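Local atomic coordinates of conserved domain protein (Streptococcus pneumoniae, PDB entry 4IAJ), a protein that is of unknown function, a small streptococcal protein of the DUF4649 family that folds as an antiparallel sheet with helices. Residues 47-52 and 63-68. Numbering follows the deposited sequence.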
# COMPACT_ATOMS: atom_id res chain seq x y z
N GLN B 47 7.26 -23.07 -2.24
CA GLN B 47 7.24 -24.49 -2.51
C GLN B 47 8.65 -25.04 -2.54
O GLN B 47 8.86 -26.16 -2.10
CB GLN B 47 6.55 -24.74 -3.84
CG GLN B 47 6.05 -26.16 -3.98
CD GLN B 47 5.97 -26.57 -5.42
OE1 GLN B 47 6.97 -26.50 -6.16
NE2 GLN B 47 4.78 -26.99 -5.85
N LYS B 48 9.61 -24.28 -3.08
CA LYS B 48 11.01 -24.70 -3.13
C LYS B 48 11.98 -23.52 -3.01
O LYS B 48 11.82 -22.54 -3.72
CB LYS B 48 11.28 -25.44 -4.44
CG LYS B 48 12.71 -25.91 -4.64
CD LYS B 48 12.85 -26.77 -5.89
CE LYS B 48 13.01 -25.92 -7.14
NZ LYS B 48 13.11 -26.75 -8.37
N LEU B 49 12.96 -23.63 -2.12
CA LEU B 49 14.03 -22.63 -1.98
C LEU B 49 15.36 -23.34 -2.17
O LEU B 49 15.71 -24.20 -1.38
CB LEU B 49 13.98 -21.96 -0.62
CG LEU B 49 15.18 -21.12 -0.20
CD1 LEU B 49 15.36 -19.91 -1.12
CD2 LEU B 49 15.03 -20.67 1.24
N THR B 50 16.09 -22.96 -3.22
CA THR B 50 17.32 -23.64 -3.60
C THR B 50 18.47 -22.65 -3.50
O THR B 50 18.47 -21.60 -4.16
CB THR B 50 17.23 -24.21 -5.03
OG1 THR B 50 16.12 -25.11 -5.14
CG2 THR B 50 18.48 -24.96 -5.40
N TYR B 51 19.44 -22.98 -2.65
CA TYR B 51 20.62 -22.17 -2.43
C TYR B 51 21.87 -22.90 -2.91
O TYR B 51 22.24 -23.94 -2.36
CB TYR B 51 20.74 -21.82 -0.95
CG TYR B 51 21.97 -21.01 -0.64
CD1 TYR B 51 22.04 -19.66 -0.98
CD2 TYR B 51 23.06 -21.58 -0.01
CE1 TYR B 51 23.16 -18.90 -0.69
CE2 TYR B 51 24.19 -20.83 0.28
CZ TYR B 51 24.23 -19.49 -0.06
OH TYR B 51 25.33 -18.73 0.23
N LYS B 52 22.54 -22.35 -3.92
CA LYS B 52 23.68 -23.01 -4.57
C LYS B 52 23.36 -24.45 -4.97
O LYS B 52 24.20 -25.33 -4.85
CB LYS B 52 24.90 -22.99 -3.66
CG LYS B 52 25.22 -21.61 -3.14
CD LYS B 52 26.50 -21.61 -2.32
CE LYS B 52 27.72 -21.58 -3.21
NZ LYS B 52 28.86 -20.97 -2.48
N GLY B 63 8.17 -13.54 1.47
CA GLY B 63 8.61 -12.35 2.20
C GLY B 63 9.55 -12.62 3.35
O GLY B 63 10.38 -11.80 3.65
N ASP B 64 9.44 -13.80 3.97
CA ASP B 64 10.31 -14.15 5.11
C ASP B 64 11.63 -14.84 4.73
O ASP B 64 12.44 -15.16 5.61
CB ASP B 64 9.55 -15.07 6.06
CG ASP B 64 8.58 -14.33 6.94
OD1 ASP B 64 8.75 -13.11 7.14
OD2 ASP B 64 7.66 -14.99 7.46
N ILE B 65 11.86 -15.05 3.44
CA ILE B 65 13.13 -15.67 3.01
C ILE B 65 14.35 -14.83 3.35
O ILE B 65 15.34 -15.36 3.85
CB ILE B 65 13.16 -15.97 1.51
CG1 ILE B 65 12.11 -17.03 1.15
CG2 ILE B 65 14.54 -16.50 1.12
CD1 ILE B 65 11.95 -17.24 -0.34
N PHE B 66 14.28 -13.53 3.10
CA PHE B 66 15.41 -12.64 3.38
C PHE B 66 15.92 -12.79 4.81
O PHE B 66 17.11 -12.94 5.04
CB PHE B 66 15.01 -11.18 3.08
CG PHE B 66 16.13 -10.19 3.28
CD1 PHE B 66 17.04 -9.96 2.27
CD2 PHE B 66 16.25 -9.48 4.45
CE1 PHE B 66 18.07 -9.05 2.43
CE2 PHE B 66 17.27 -8.56 4.62
CZ PHE B 66 18.19 -8.35 3.61
N PHE B 67 15.02 -12.78 5.78
CA PHE B 67 15.42 -12.88 7.19
C PHE B 67 15.89 -14.29 7.54
O PHE B 67 16.88 -14.44 8.25
CB PHE B 67 14.26 -12.44 8.08
CG PHE B 67 13.87 -11.01 7.85
CD1 PHE B 67 14.65 -9.99 8.37
CD2 PHE B 67 12.80 -10.68 7.02
CE1 PHE B 67 14.33 -8.66 8.14
CE2 PHE B 67 12.48 -9.35 6.78
CZ PHE B 67 13.25 -8.34 7.34
N TYR B 68 15.18 -15.30 7.06
CA TYR B 68 15.61 -16.70 7.22
C TYR B 68 17.05 -16.91 6.80
O TYR B 68 17.85 -17.45 7.57
CB TYR B 68 14.68 -17.63 6.44
CG TYR B 68 15.12 -19.09 6.37
CD1 TYR B 68 14.84 -19.99 7.41
CD2 TYR B 68 15.78 -19.57 5.24
CE1 TYR B 68 15.23 -21.33 7.31
CE2 TYR B 68 16.16 -20.89 5.14
CZ TYR B 68 15.89 -21.77 6.17
OH TYR B 68 16.30 -23.07 6.01
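Leu49 meets Ile65 and Tyr68 through the two arms of its fork, one methyl for each. From the strand backbone its CB points toward the helix; with CG anti to the backbone N (chi1 167°), the fork lies on the carbonyl-carbon side. From there CD1 runs to the branch methyl of Ile65, Leu49 CD1 to Ile65 CG2 being 4.2 Å, with the two side chains passing in opposite directions. The other arm turns to the tyrosine: Leu49 CD2 lies 4.1 Å from Tyr68 CE2, an oblique approach to the ring. Both distances are van der Waals separations and no hydrogen bond crosses, so the contact is purely apolar. Ile65 and Tyr68 can share one leucine because they stand three positions apart, nearly one helical turn; the backbone bond from Tyr68 N to Asp64 O, 3.1 Å, shows that turn is formed. The backbones stay well separated, Leu49 CA to Ile65 CA measuring 8.6 Å. The Tyr68 and Tyr58 rings meet edge-to-face. With Leu49 and Ile65 buried about 3 Å from the chain centre, this is hydrophobic core between helix 65-71 and the antiparallel sheet; Leu49 also touches Ile9 and Leu56 on the flanking strands, and Ile65 touches Ile9 and Phe29 of helix 26-35.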